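PDB 2VBF: branched-chain alpha-ketoacid decarboxylase from Lactococcus lactis, which probably decarboxylates branched-chain and aromatic alpha-keto acids to aldehydes, using thiamine diphosphate and a magnesium ion as cofactors. Local coordinates for residues D297-L302 and H316-N321; S219-S224 and S351-I356; V233-E238 and K266-E271. All blocks are in the same frame, centred on the assembly; numbering follows the deposited sequence.

Interaction 1: D297-L302 and H316-N321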
ATOM      1  N   ASP A 297       6.229  -6.387  45.117  1.00 17.34           N
ATOM      2  CA  ASP A 297       7.598  -6.157  45.614  1.00 17.47           C
ATOM      3  C   ASP A 297       8.703  -6.658  44.671  1.00 16.90           C
ATOM      4  O   ASP A 297       9.874  -6.378  44.886  1.00 17.79           O
ATOM      5  CB  ASP A 297       7.787  -6.709  47.038  1.00 18.23           C
ATOM      6  CG  ASP A 297       7.558  -8.194  47.151  1.00 20.46           C
ATOM      7  OD1 ASP A 297       7.083  -8.850  46.194  1.00 20.71           O
ATOM      8  OD2 ASP A 297       7.845  -8.716  48.251  1.00 20.24           O
ATOM      9  N   PHE A 298       8.321  -7.390  43.630  1.00 15.95           N
ATOM     10  CA  PHE A 298       9.250  -7.786  42.573  1.00 15.16           C
ATOM     11  C   PHE A 298       8.464  -7.896  41.279  1.00 14.76           C
ATOM     12  O   PHE A 298       7.375  -8.459  41.272  1.00 14.57           O
ATOM     13  CB  PHE A 298       9.922  -9.128  42.877  1.00 15.62           C
ATOM     14  CG  PHE A 298      10.718  -9.678  41.719  1.00 16.04           C
ATOM     15  CD1 PHE A 298      11.818  -8.984  41.241  1.00 15.48           C
ATOM     16  CD2 PHE A 298      10.352 -10.866  41.086  1.00 15.63           C
ATOM     17  CE1 PHE A 298      12.548  -9.463  40.186  1.00 16.44           C
ATOM     18  CE2 PHE A 298      11.085 -11.355  40.019  1.00 15.90           C
ATOM     19  CZ  PHE A 298      12.184 -10.654  39.563  1.00 15.58           C
ATOM     20  N   ILE A 299       9.023  -7.362  40.195  1.00 14.82           N
ATOM     21  CA  ILE A 299       8.397  -7.412  38.875  1.00 14.90           C
ATOM     22  C   ILE A 299       9.362  -8.088  37.908  1.00 14.55           C
ATOM     23  O   ILE A 299      10.511  -7.655  37.777  1.00 15.36           O
ATOM     24  CB  ILE A 299       8.085  -6.013  38.327  1.00 15.27           C
ATOM     25  CG1 ILE A 299       7.204  -5.223  39.302  1.00 15.18           C
ATOM     26  CG2 ILE A 299       7.417  -6.120  36.939  1.00 15.34           C
ATOM     27  CD1 ILE A 299       7.258  -3.732  39.089  1.00 15.45           C
ATOM     28  N   LEU A 300       8.887  -9.141  37.247  1.00 14.31           N
ATOM     29  CA  LEU A 300       9.605  -9.792  36.145  1.00 13.73           C
ATOM     30  C   LEU A 300       8.873  -9.480  34.833  1.00 13.43           C
ATOM     31  O   LEU A 300       7.733  -9.947  34.626  1.00 11.85           O
ATOM     32  CB  LEU A 300       9.659 -11.302  36.366  1.00 14.24           C
ATOM     33  CG  LEU A 300      10.328 -12.183  35.302  1.00 13.96           C
ATOM     34  CD1 LEU A 300      11.817 -11.830  35.174  1.00 15.37           C
ATOM     35  CD2 LEU A 300      10.153 -13.666  35.620  1.00 16.78           C
ATOM     36  N   MET A 301       9.493  -8.668  33.970  1.00 13.43           N
ATOM     37  CA  MET A 301       8.932  -8.400  32.637  1.00 14.40           C
ATOM     38  C   MET A 301       9.623  -9.270  31.593  1.00 14.60           C
ATOM     39  O   MET A 301      10.863  -9.300  31.508  1.00 14.73           O
ATOM     40  CB  MET A 301       9.067  -6.929  32.230  1.00 15.55           C
ATOM     41  CG  MET A 301       8.418  -5.953  33.192  1.00 16.46           C
ATOM     42  SD  MET A 301       7.723  -4.493  32.369  1.00 17.94           S
ATOM     43  CE  MET A 301       9.106  -3.841  31.431  1.00 16.75           C
ATOM     44  N   LEU A 302       8.819  -9.974  30.804  1.00 13.77           N
ATOM     45  CA  LEU A 302       9.314 -10.865  29.760  1.00 13.90           C
ATOM     46  C   LEU A 302       8.804 -10.385  28.412  1.00 15.09           C
ATOM     47  O   LEU A 302       7.634 -10.561  28.092  1.00 15.03           O
ATOM     48  CB  LEU A 302       8.831 -12.288  30.001  1.00 14.36           C
ATOM     49  CG  LEU A 302       9.198 -12.887  31.356  1.00 16.85           C
ATOM     50  CD1 LEU A 302       8.607 -14.277  31.499  1.00 18.24           C
ATOM     51  CD2 LEU A 302      10.691 -12.929  31.514  1.00 16.42           C
ATOM     52  N   HIS A 316       1.540   4.317  33.542  1.00 19.08           N
ATOM     53  CA  HIS A 316       2.006   3.157  34.302  1.00 18.71           C
ATOM     54  C   HIS A 316       2.919   3.568  35.459  1.00 19.45           C
ATOM     55  O   HIS A 316       3.514   4.652  35.446  1.00 20.03           O
ATOM     56  CB  HIS A 316       2.753   2.184  33.379  1.00 18.27           C
ATOM     57  CG  HIS A 316       3.931   2.797  32.679  1.00 18.72           C
ATOM     58  ND1 HIS A 316       3.794   3.777  31.719  1.00 19.84           N
ATOM     59  CD2 HIS A 316       5.260   2.568  32.795  1.00 20.35           C
ATOM     60  CE1 HIS A 316       4.988   4.129  31.279  1.00 19.90           C
ATOM     61  NE2 HIS A 316       5.896   3.413  31.916  1.00 20.50           N
ATOM     62  N   HIS A 317       3.006   2.704  36.464  1.00 18.99           N
ATOM     63  CA  HIS A 317       3.916   2.897  37.590  1.00 19.72           C
ATOM     64  C   HIS A 317       4.614   1.575  37.859  1.00 18.97           C
ATOM     65  O   HIS A 317       4.136   0.767  38.642  1.00 17.95           O
ATOM     66  CB  HIS A 317       3.150   3.348  38.832  1.00 22.47           C
ATOM     67  CG  HIS A 317       2.441   4.650  38.660  1.00 25.56           C
ATOM     68  ND1 HIS A 317       3.089   5.865  38.721  1.00 28.49           N
ATOM     69  CD2 HIS A 317       1.135   4.931  38.436  1.00 28.49           C
ATOM     70  CE1 HIS A 317       2.213   6.838  38.534  1.00 29.21           C
ATOM     71  NE2 HIS A 317       1.020   6.298  38.361  1.00 27.78           N
ATOM     72  N   LEU A 318       5.736   1.362  37.180  1.00 19.14           N
ATOM     73  CA  LEU A 318       6.482   0.121  37.283  1.00 19.44           C
ATOM     74  C   LEU A 318       7.896   0.484  37.713  1.00 20.79           C
ATOM     75  O   LEU A 318       8.651   1.067  36.943  1.00 22.47           O
ATOM     76  CB  LEU A 318       6.486  -0.634  35.941  1.00 19.05           C
ATOM     77  CG  LEU A 318       5.117  -1.006  35.358  1.00 18.25           C
ATOM     78  CD1 LEU A 318       5.253  -1.528  33.924  1.00 16.87           C
ATOM     79  CD2 LEU A 318       4.404  -2.033  36.250  1.00 17.80           C
ATOM     80  N   ASP A 319       8.243   0.118  38.942  1.00 20.82           N
ATOM     81  CA  ASP A 319       9.499   0.537  39.566  1.00 21.15           C
ATOM     82  C   ASP A 319      10.695  -0.312  39.104  1.00 20.95           C
ATOM     83  O   ASP A 319      10.842  -1.470  39.482  1.00 20.05           O
ATOM     84  CB  ASP A 319       9.343   0.456  41.091  1.00 20.99           C
ATOM     85  CG  ASP A 319      10.466   1.132  41.848  1.00 22.72           C
ATOM     86  OD1 ASP A 319      11.541   1.418  41.274  1.00 25.01           O
ATOM     87  OD2 ASP A 319      10.251   1.389  43.048  1.00 27.26           O
ATOM     88  N   GLU A 320      11.539   0.294  38.269  1.00 21.66           N
ATOM     89  CA  GLU A 320      12.814  -0.287  37.834  1.00 22.56           C
ATOM     90  C   GLU A 320      13.665  -0.860  38.974  1.00 20.53           C
ATOM     91  O   GLU A 320      14.344  -1.872  38.801  1.00 19.91           O
ATOM     92  CB  GLU A 320      13.620   0.769  37.047  1.00 24.86           C
ATOM     93  CG  GLU A 320      13.843   2.126  37.781  1.00 29.49           C
ATOM     94  CD  GLU A 320      12.555   2.943  38.005  1.00 32.86           C
ATOM     95  OE1 GLU A 320      11.642   2.901  37.145  1.00 35.91           O
ATOM     96  OE2 GLU A 320      12.448   3.614  39.061  1.00 38.04           O
ATOM     97  N   ASN A 321      13.615  -0.227  40.151  1.00 20.28           N
ATOM     98  CA  ASN A 321      14.416  -0.675  41.296  1.00 20.40           C
ATOM     99  C   ASN A 321      13.972  -2.025  41.860  1.00 20.27           C
ATOM    100  O   ASN A 321      14.727  -2.660  42.594  1.00 19.89           O
ATOM    101  CB  ASN A 321      14.393   0.368  42.415  1.00 21.58           C
ATOM    102  CG  ASN A 321      14.957   1.702  41.980  1.00 23.41           C
ATOM    103  OD1 ASN A 321      15.994   1.763  41.323  1.00 27.52           O
ATOM    104  ND2 ASN A 321      14.276   2.781  42.345  1.00 26.49           N
TER
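Asp319, whose backbone packs against Ile299 of the strand, uses its carboxylate to turn its own chain: OD1 accepts the N-H of Asn321 at 2.9 Å. The bond is somewhat bent (147° at the hydrogen), and the donor sits above the carboxylate plane, 43° out of it. This is an Asx turn. It starts the short 3-10 segment that leads from the loop into strand 323-326, and the side chain of Asn321 is held in turn by Asn335. No hydrogen bond links 297-302 with 316-321; they meet through apolar side chains, one methyl also resting on the loop backbone. Ile299 points its longer branch at the loop. With CG1 anti to the carbonyl carbon (chi1 -56°) and the chain then extended, its CD1 ends 4.0 Å from Asp319 N, against the loop backbone. The same methyl lies 4.4 Å from Leu318 CD2, so it meets both the main chain and a side chain of the loop. The other branch of Leu318 turns to Met301, its CD1 lying 4.2 Å from Met301 SD. These two side chains cross obliquely, and the methionine chain, bent at its second and third torsions, brings its sulfur nearest the leucine. Ile234 on the adjoining strand 231-235 also touches Ile299, Met301 and Leu318, and Met323 meets Leu318 from the strand that follows. The loop belongs to the connection between two parallel neighbours, 298-302 and 323-326, which has no alpha-helix, and helix 212-227 meets Phe298 and Leu300 on the other face of their sheet. As a worked example of divided labour, the carboxylate fixes the path of the loop locally, whereas its attachment to the strand rests on van der Waals contact and probably on the exclusion of water.

Interaction 2: S219-S224 and S351-I356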
ATOM      1  N   SER A 219      19.669 -17.076  38.173  1.00 27.70           N
ATOM      2  CA  SER A 219      19.875 -17.141  39.626  1.00 27.79           C
ATOM      3  C   SER A 219      19.248 -15.953  40.345  1.00 26.74           C
ATOM      4  O   SER A 219      18.628 -16.114  41.403  1.00 25.93           O
ATOM      5  CB  SER A 219      21.368 -17.217  39.953  1.00 28.38           C
ATOM      6  OG  SER A 219      21.898 -18.450  39.498  1.00 32.42           O
ATOM      7  N   LYS A 220      19.409 -14.765  39.769  1.00 26.70           N
ATOM      8  CA  LYS A 220      18.804 -13.558  40.333  1.00 26.38           C
ATOM      9  C   LYS A 220      17.277 -13.574  40.223  1.00 25.22           C
ATOM     10  O   LYS A 220      16.579 -13.107  41.130  1.00 22.62           O
ATOM     11  CB  LYS A 220      19.389 -12.297  39.688  1.00 27.69           C
ATOM     12  CG  LYS A 220      20.500 -11.649  40.517  1.00 30.01           C
ATOM     13  CD  LYS A 220      21.583 -11.034  39.638  1.00 30.56           C
ATOM     14  CE  LYS A 220      22.312  -9.894  40.343  1.00 32.10           C
ATOM     15  NZ  LYS A 220      22.789 -10.259  41.713  1.00 33.67           N
ATOM     16  N   ILE A 221      16.752 -14.120  39.126  1.00 23.18           N
ATOM     17  CA  ILE A 221      15.301 -14.265  38.987  1.00 22.98           C
ATOM     18  C   ILE A 221      14.779 -15.243  40.038  1.00 23.06           C
ATOM     19  O   ILE A 221      13.781 -14.974  40.707  1.00 21.26           O
ATOM     20  CB  ILE A 221      14.897 -14.740  37.576  1.00 22.20           C
ATOM     21  CG1 ILE A 221      15.129 -13.618  36.559  1.00 22.51           C
ATOM     22  CG2 ILE A 221      13.435 -15.198  37.558  1.00 21.82           C
ATOM     23  CD1 ILE A 221      15.041 -14.073  35.110  1.00 22.36           C
ATOM     24  N   GLU A 222      15.473 -16.368  40.185  1.00 23.60           N
ATOM     25  CA  GLU A 222      15.103 -17.378  41.175  1.00 25.12           C
ATOM     26  C   GLU A 222      15.092 -16.807  42.589  1.00 24.22           C
ATOM     27  O   GLU A 222      14.115 -16.953  43.311  1.00 24.48           O
ATOM     28  CB  GLU A 222      16.071 -18.547  41.123  1.00 25.32           C
ATOM     29  CG  GLU A 222      15.682 -19.697  42.032  1.00 27.01           C
ATOM     30  CD  GLU A 222      16.673 -20.839  41.973  1.00 28.32           C
ATOM     31  OE1 GLU A 222      17.779 -20.646  41.418  1.00 29.22           O
ATOM     32  OE2 GLU A 222      16.335 -21.924  42.492  1.00 32.92           O
ATOM     33  N   GLU A 223      16.197 -16.173  42.970  1.00 25.91           N
ATOM     34  CA  GLU A 223      16.336 -15.550  44.289  1.00 26.45           C
ATOM     35  C   GLU A 223      15.208 -14.549  44.528  1.00 25.43           C
ATOM     36  O   GLU A 223      14.527 -14.580  45.563  1.00 25.15           O
ATOM     37  CB  GLU A 223      17.700 -14.856  44.367  1.00 27.10           C
ATOM     38  CG  GLU A 223      17.977 -14.075  45.643  1.00 29.94           C
ATOM     39  CD  GLU A 223      19.314 -13.351  45.602  1.00 32.40           C
ATOM     40  OE1 GLU A 223      19.745 -12.935  44.499  1.00 37.86           O
ATOM     41  OE2 GLU A 223      19.934 -13.187  46.680  1.00 38.38           O
ATOM     42  N   SER A 224      15.003 -13.670  43.549  1.00 24.20           N
ATOM     43  CA  SER A 224      13.985 -12.634  43.657  1.00 23.06           C
ATOM     44  C   SER A 224      12.586 -13.218  43.812  1.00 22.43           C
ATOM     45  O   SER A 224      11.793 -12.741  44.625  1.00 21.67           O
ATOM     46  CB  SER A 224      14.037 -11.708  42.443  1.00 22.18           C
ATOM     47  OG  SER A 224      15.296 -11.071  42.357  1.00 23.34           O
ATOM     48  N   SER A 351      11.660 -22.953  33.611  1.00 35.79           N
ATOM     49  CA  SER A 351      11.123 -24.173  34.232  1.00 36.15           C
ATOM     50  C   SER A 351      12.219 -25.162  34.693  1.00 36.29           C
ATOM     51  O   SER A 351      11.905 -26.230  35.213  1.00 38.55           O
ATOM     52  CB  SER A 351      10.068 -24.845  33.335  1.00 37.70           C
ATOM     53  OG  SER A 351       8.782 -24.263  33.541  1.00 38.81           O
ATOM     54  N   GLU A 352      13.490 -24.802  34.514  1.00 35.40           N
ATOM     55  CA  GLU A 352      14.585 -25.430  35.265  1.00 34.73           C
ATOM     56  C   GLU A 352      14.541 -24.999  36.735  1.00 32.84           C
ATOM     57  O   GLU A 352      15.142 -25.656  37.596  1.00 32.68           O
ATOM     58  CB  GLU A 352      15.961 -25.021  34.728  1.00 36.23           C
ATOM     59  CG  GLU A 352      16.403 -25.630  33.399  1.00 38.50           C
ATOM     60  CD  GLU A 352      17.742 -25.056  32.924  1.00 39.36           C
ATOM     61  OE1 GLU A 352      18.536 -24.581  33.775  1.00 42.50           O
ATOM     62  OE2 GLU A 352      18.003 -25.074  31.693  1.00 44.15           O
ATOM     63  N   LEU A 353      13.889 -23.866  37.008  1.00 29.68           N
ATOM     64  CA  LEU A 353      13.821 -23.332  38.360  1.00 27.79           C
ATOM     65  C   LEU A 353      12.780 -24.115  39.133  1.00 25.78           C
ATOM     66  O   LEU A 353      11.632 -24.253  38.698  1.00 23.99           O
ATOM     67  CB  LEU A 353      13.474 -21.838  38.370  1.00 27.59           C
ATOM     68  CG  LEU A 353      14.392 -20.908  37.568  1.00 27.27           C
ATOM     69  CD1 LEU A 353      13.959 -19.467  37.761  1.00 28.05           C
ATOM     70  CD2 LEU A 353      15.855 -21.074  37.955  1.00 27.40           C
ATOM     71  N   LYS A 354      13.204 -24.627  40.279  1.00 24.27           N
ATOM     72  CA  LYS A 354      12.374 -25.453  41.123  1.00 22.88           C
ATOM     73  C   LYS A 354      12.094 -24.764  42.452  1.00 21.54           C
ATOM     74  O   LYS A 354      12.855 -23.906  42.904  1.00 23.84           O
ATOM     75  CB  LYS A 354      13.072 -26.795  41.370  1.00 23.26           C
ATOM     76  CG  LYS A 354      13.256 -27.638  40.115  1.00 24.08           C
ATOM     77  CD  LYS A 354      11.921 -28.175  39.623  1.00 24.81           C
ATOM     78  CE  LYS A 354      12.020 -28.818  38.270  1.00 25.51           C
ATOM     79  NZ  LYS A 354      10.694 -29.307  37.840  1.00 24.51           N
ATOM     80  N   GLY A 355      10.989 -25.147  43.071  1.00 21.13           N
ATOM     81  CA  GLY A 355      10.679 -24.719  44.412  1.00 20.99           C
ATOM     82  C   GLY A 355      10.039 -23.354  44.529  1.00 20.78           C
ATOM     83  O   GLY A 355       9.855 -22.874  45.633  1.00 20.34           O
ATOM     84  N   ILE A 356       9.692 -22.744  43.395  1.00 20.53           N
ATOM     85  CA  ILE A 356       8.985 -21.466  43.401  1.00 21.01           C
ATOM     86  C   ILE A 356       7.490 -21.730  43.470  1.00 20.74           C
ATOM     87  O   ILE A 356       6.927 -22.391  42.590  1.00 20.85           O
ATOM     88  CB  ILE A 356       9.312 -20.602  42.156  1.00 21.14           C
ATOM     89  CG1 ILE A 356      10.815 -20.309  42.084  1.00 22.24           C
ATOM     90  CG2 ILE A 356       8.521 -19.299  42.206  1.00 20.59           C
ATOM     91  CD1 ILE A 356      11.302 -19.835  40.727  1.00 22.21           C
TER
HETATM   92  O   HOH W   1      15.895 -24.217  41.132  1.00 36.74           O
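Glu222 on helix 212-227 runs beside Leu353 from CB to one of its carboxylate oxygens, and the side chain is best read from its root. CB fits against the fork of the leucine, 4.1 Å from both Leu353 CD1 and Leu353 CD2. CG leaves anti to the backbone N (chi1 -175°), and the extended chain carries CD past Leu353 CD2, also at 4.1 Å. At the end of the chain the two oxygens part company. OE1 stays over apolar ground, with Leu353 CD2 at 4.0 Å, whereas OE2 accepts a hydrogen bond from a water at 2.7 Å. That water accepts in turn from Lys354 N at 2.9 Å, closing a bridge between the helix and the loop after helix 343-348. The carboxylate's direct charge partner is Lys226, one turn further along the helix, which forms a salt bridge with OE2 and also donates to Lys354 O. Leu353 meets a second helix residue through CD1, which lies 4.3 Å from Ile221 CG2; Ile221 itself faces inward to Leu300 and Ile324 of the central-domain sheet. On another side of the helix, Ser224 OG donates to Lys220 O at 2.7 Å, and this carbonyl takes Ser224 N from the opposite face of its plane. Replacing Leu353 with an alanine takes away CG and both terminal methyls, which would probably open a gap beside Glu222 CB and Ile221 CG2 and leave the glutamate's methylenes without their apolar partner. The pairing shows how a long acidic residue serves two environments at once: its methylenes extend the apolar face of the helix toward the leucine, while its charge, probably steadied by Lys226, tethers the loop backbone through water and lysine without any direct hydrogen bond between the two segments.

Interaction 3: V233-E238 and K266-E271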
ATOM      1  N   VAL A 233       4.496 -11.154  37.292  1.00 15.16           N
ATOM      2  CA  VAL A 233       5.114 -11.331  35.985  1.00 14.50           C
ATOM      3  C   VAL A 233       4.319 -10.498  34.987  1.00 13.72           C
ATOM      4  O   VAL A 233       3.089 -10.474  35.031  1.00 13.43           O
ATOM      5  CB  VAL A 233       5.098 -12.806  35.547  1.00 14.67           C
ATOM      6  CG1 VAL A 233       5.804 -12.982  34.184  1.00 14.00           C
ATOM      7  CG2 VAL A 233       5.751 -13.674  36.606  1.00 13.69           C
ATOM      8  N   ILE A 234       5.014  -9.782  34.110  1.00 14.01           N
ATOM      9  CA  ILE A 234       4.355  -9.097  33.007  1.00 14.47           C
ATOM     10  C   ILE A 234       4.926  -9.682  31.708  1.00 15.40           C
ATOM     11  O   ILE A 234       6.134  -9.598  31.468  1.00 16.64           O
ATOM     12  CB  ILE A 234       4.559  -7.552  33.049  1.00 15.30           C
ATOM     13  CG1 ILE A 234       4.249  -6.989  34.443  1.00 15.89           C
ATOM     14  CG2 ILE A 234       3.708  -6.874  31.957  1.00 13.54           C
ATOM     15  CD1 ILE A 234       4.413  -5.473  34.552  1.00 14.85           C
ATOM     16  N   ALA A 235       4.072 -10.305  30.893  1.00 14.66           N
ATOM     17  CA  ALA A 235       4.496 -10.889  29.615  1.00 15.11           C
ATOM     18  C   ALA A 235       4.061  -9.976  28.465  1.00 14.70           C
ATOM     19  O   ALA A 235       3.000  -9.353  28.526  1.00 14.12           O
ATOM     20  CB  ALA A 235       3.933 -12.283  29.436  1.00 14.25           C
ATOM     21  N   GLY A 236       4.892  -9.896  27.426  1.00 13.82           N
ATOM     22  CA  GLY A 236       4.634  -9.018  26.294  1.00 14.79           C
ATOM     23  C   GLY A 236       4.818  -9.677  24.942  1.00 14.21           C
ATOM     24  O   GLY A 236       4.959 -10.901  24.837  1.00 13.26           O
ATOM     25  N   HIS A 237       4.831  -8.834  23.909  1.00 13.22           N
ATOM     26  CA  HIS A 237       4.717  -9.294  22.540  1.00 14.27           C
ATOM     27  C   HIS A 237       5.911 -10.126  22.105  1.00 12.43           C
ATOM     28  O   HIS A 237       5.762 -10.962  21.239  1.00 12.91           O
ATOM     29  CB  HIS A 237       4.511  -8.116  21.573  1.00 13.90           C
ATOM     30  CG  HIS A 237       5.720  -7.251  21.408  1.00 14.09           C
ATOM     31  ND1 HIS A 237       6.141  -6.377  22.386  1.00 13.96           N
ATOM     32  CD2 HIS A 237       6.606  -7.136  20.389  1.00 13.55           C
ATOM     33  CE1 HIS A 237       7.224  -5.750  21.972  1.00 13.98           C
ATOM     34  NE2 HIS A 237       7.530  -6.193  20.762  1.00 12.98           N
ATOM     35  N   GLU A 238       7.085  -9.908  22.690  1.00 13.52           N
ATOM     36  CA  GLU A 238       8.271 -10.650  22.242  1.00 12.88           C
ATOM     37  C   GLU A 238       8.175 -12.138  22.612  1.00 13.04           C
ATOM     38  O   GLU A 238       8.804 -12.985  21.973  1.00 12.16           O
ATOM     39  CB  GLU A 238       9.563  -9.997  22.745  1.00 13.64           C
ATOM     40  CG  GLU A 238       9.729  -8.553  22.275  1.00 13.74           C
ATOM     41  CD  GLU A 238      11.040  -7.907  22.705  1.00 14.95           C
ATOM     42  OE1 GLU A 238      11.629  -8.329  23.726  1.00 14.77           O
ATOM     43  OE2 GLU A 238      11.491  -6.983  21.995  1.00 13.80           O
ATOM     44  N   LYS A 266      -1.112  -9.164  24.195  1.00 13.34           N
ATOM     45  CA  LYS A 266      -2.234  -9.901  24.763  1.00 13.50           C
ATOM     46  C   LYS A 266      -2.228 -11.332  24.219  1.00 12.28           C
ATOM     47  O   LYS A 266      -2.070 -11.532  23.020  1.00 12.19           O
ATOM     48  CB  LYS A 266      -3.562  -9.219  24.443  1.00 12.69           C
ATOM     49  CG  LYS A 266      -4.780  -9.918  25.042  1.00 12.52           C
ATOM     50  CD  LYS A 266      -6.053  -9.104  24.845  1.00 12.78           C
ATOM     51  CE  LYS A 266      -7.276  -9.854  25.327  1.00 12.95           C
ATOM     52  NZ  LYS A 266      -7.412  -9.843  26.829  1.00 14.79           N
ATOM     53  N   SER A 267      -2.393 -12.291  25.130  1.00 11.84           N
ATOM     54  CA  SER A 267      -2.318 -13.740  24.880  1.00 13.31           C
ATOM     55  C   SER A 267      -0.878 -14.276  24.835  1.00 13.24           C
ATOM     56  O   SER A 267      -0.660 -15.423  24.437  1.00 13.92           O
ATOM     57  CB  SER A 267      -3.151 -14.206  23.658  1.00 13.83           C
ATOM     58  OG  SER A 267      -2.507 -14.004  22.407  1.00 13.30           O
ATOM     59  N   ALA A 268       0.083 -13.464  25.290  1.00 12.86           N
ATOM     60  CA  ALA A 268       1.453 -13.935  25.551  1.00 14.38           C
ATOM     61  C   ALA A 268       1.457 -15.073  26.584  1.00 13.86           C
ATOM     62  O   ALA A 268       2.413 -15.824  26.680  1.00 15.57           O
ATOM     63  CB  ALA A 268       2.330 -12.797  26.036  1.00 13.98           C
ATOM     64  N   VAL A 269       0.402 -15.132  27.385  1.00 13.88           N
ATOM     65  CA  VAL A 269       0.108 -16.267  28.258  1.00 16.45           C
ATOM     66  C   VAL A 269      -1.364 -16.620  28.109  1.00 17.03           C
ATOM     67  O   VAL A 269      -2.152 -15.804  27.640  1.00 17.59           O
ATOM     68  CB  VAL A 269       0.418 -15.957  29.729  1.00 16.96           C
ATOM     69  CG1 VAL A 269       1.901 -15.614  29.877  1.00 22.02           C
ATOM     70  CG2 VAL A 269      -0.508 -14.860  30.273  1.00 18.51           C
ATOM     71  N   ASP A 270      -1.732 -17.821  28.532  1.00 17.10           N
ATOM     72  CA  ASP A 270      -3.124 -18.265  28.523  1.00 18.01           C
ATOM     73  C   ASP A 270      -3.884 -17.528  29.619  1.00 18.01           C
ATOM     74  O   ASP A 270      -3.526 -17.616  30.794  1.00 19.02           O
ATOM     75  CB  ASP A 270      -3.194 -19.777  28.769  1.00 18.66           C
ATOM     76  CG  ASP A 270      -4.554 -20.361  28.431  1.00 17.73           C
ATOM     77  OD1 ASP A 270      -5.571 -19.873  28.960  1.00 20.03           O
ATOM     78  OD2 ASP A 270      -4.591 -21.311  27.618  1.00 22.88           O
ATOM     79  N   GLU A 271      -4.927 -16.800  29.236  1.00 16.78           N
ATOM     80  CA  GLU A 271      -5.682 -15.976  30.176  1.00 18.15           C
ATOM     81  C   GLU A 271      -6.643 -16.730  31.116  1.00 19.30           C
ATOM     82  O   GLU A 271      -7.233 -16.110  32.004  1.00 20.33           O
ATOM     83  CB  GLU A 271      -6.458 -14.904  29.416  1.00 18.72           C
ATOM     84  CG  GLU A 271      -5.559 -13.920  28.668  1.00 18.09           C
ATOM     85  CD  GLU A 271      -6.301 -12.671  28.221  1.00 17.35           C
ATOM     86  OE1 GLU A 271      -7.543 -12.633  28.365  1.00 17.87           O
ATOM     87  OE2 GLU A 271      -5.646 -11.719  27.726  1.00 15.79           O
TER
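The peptide plane after Gly236 turns its oxygen onto the methyl of Ala268, with Gly236 O 3.5 Å from Ala268 CB. Next in the chain, the imidazole of His237 carries Glu238 CG over one face, 3.6 Å above the plane and offset toward the rim, and the ring also stacks with Phe264. On the loop side the flat group is the carboxylate of Glu271: Lys266 NZ approaches its OE2 at 2.7 Å on the syn lone pair, the side facing OE1, and adds a weak second bond to OE1. Between these polar groups the packing is small and close. Ala235 CB lies 3.8 Å from Ala268 CB, methyl to methyl, and 3.9 Å from Val269 CG1. The valine delivers that branch by placing CG1 anti to its carbonyl carbon (chi1 -60°), while its side chain also packs on Ile259, Thr261 and Phe276. The arrangement belongs to the Rossmann-like central domain of thiamine diphosphate enzymes: strand 231-235 lies inside the sheet, between 259-261 and 298-302, and at Gly236 the chain leaves it for helix 237-241. The loop joining strands 259-261 and 276-279 folds over this exit. Small side chains at Ala235 and Ala268, and none at Gly236, are consistent with the close approach of the backbones, Gly236 CA lying 5.9 Å from Ala268 CA. The turn in the loop has its own bond, Ser267 OG donating to Lys266 O at 2.6 Å, in the carbonyl plane and on a lone pair. Further polar partners of this buried loop lie in the chain before strand 417-419 and within it: Ser267 OG receives Phe418 N, Lys266 NZ donates to the carbonyls of Ser408 and Ile410, and Glu271 OE1 accepts from Leu412 N.

In the fold
The three contacts differ in depth. Interaction 3 is wholly buried, its centre about 13 Å from the centre of the chain, and consists of small apolar side chains and a backbone carbonyl; interactions 1 and 2 are partly buried, their centres about 25 and 31 Å from that point, and the outermost adds water and charge to its apolar packing. Interactions 1 and 3 share a sheet: their strands 298-302 and 231-235 are neighbours, with a probable hydrogen bond from Ile234 N to Leu300 O at 2.8 Å. Interaction 2 adds the helix on one face, Ser224 CB lying 3.5 Å from Phe298 CE1. Interactions 2 and 3 do not touch, although helix 212-227 leads directly into strand 231-235.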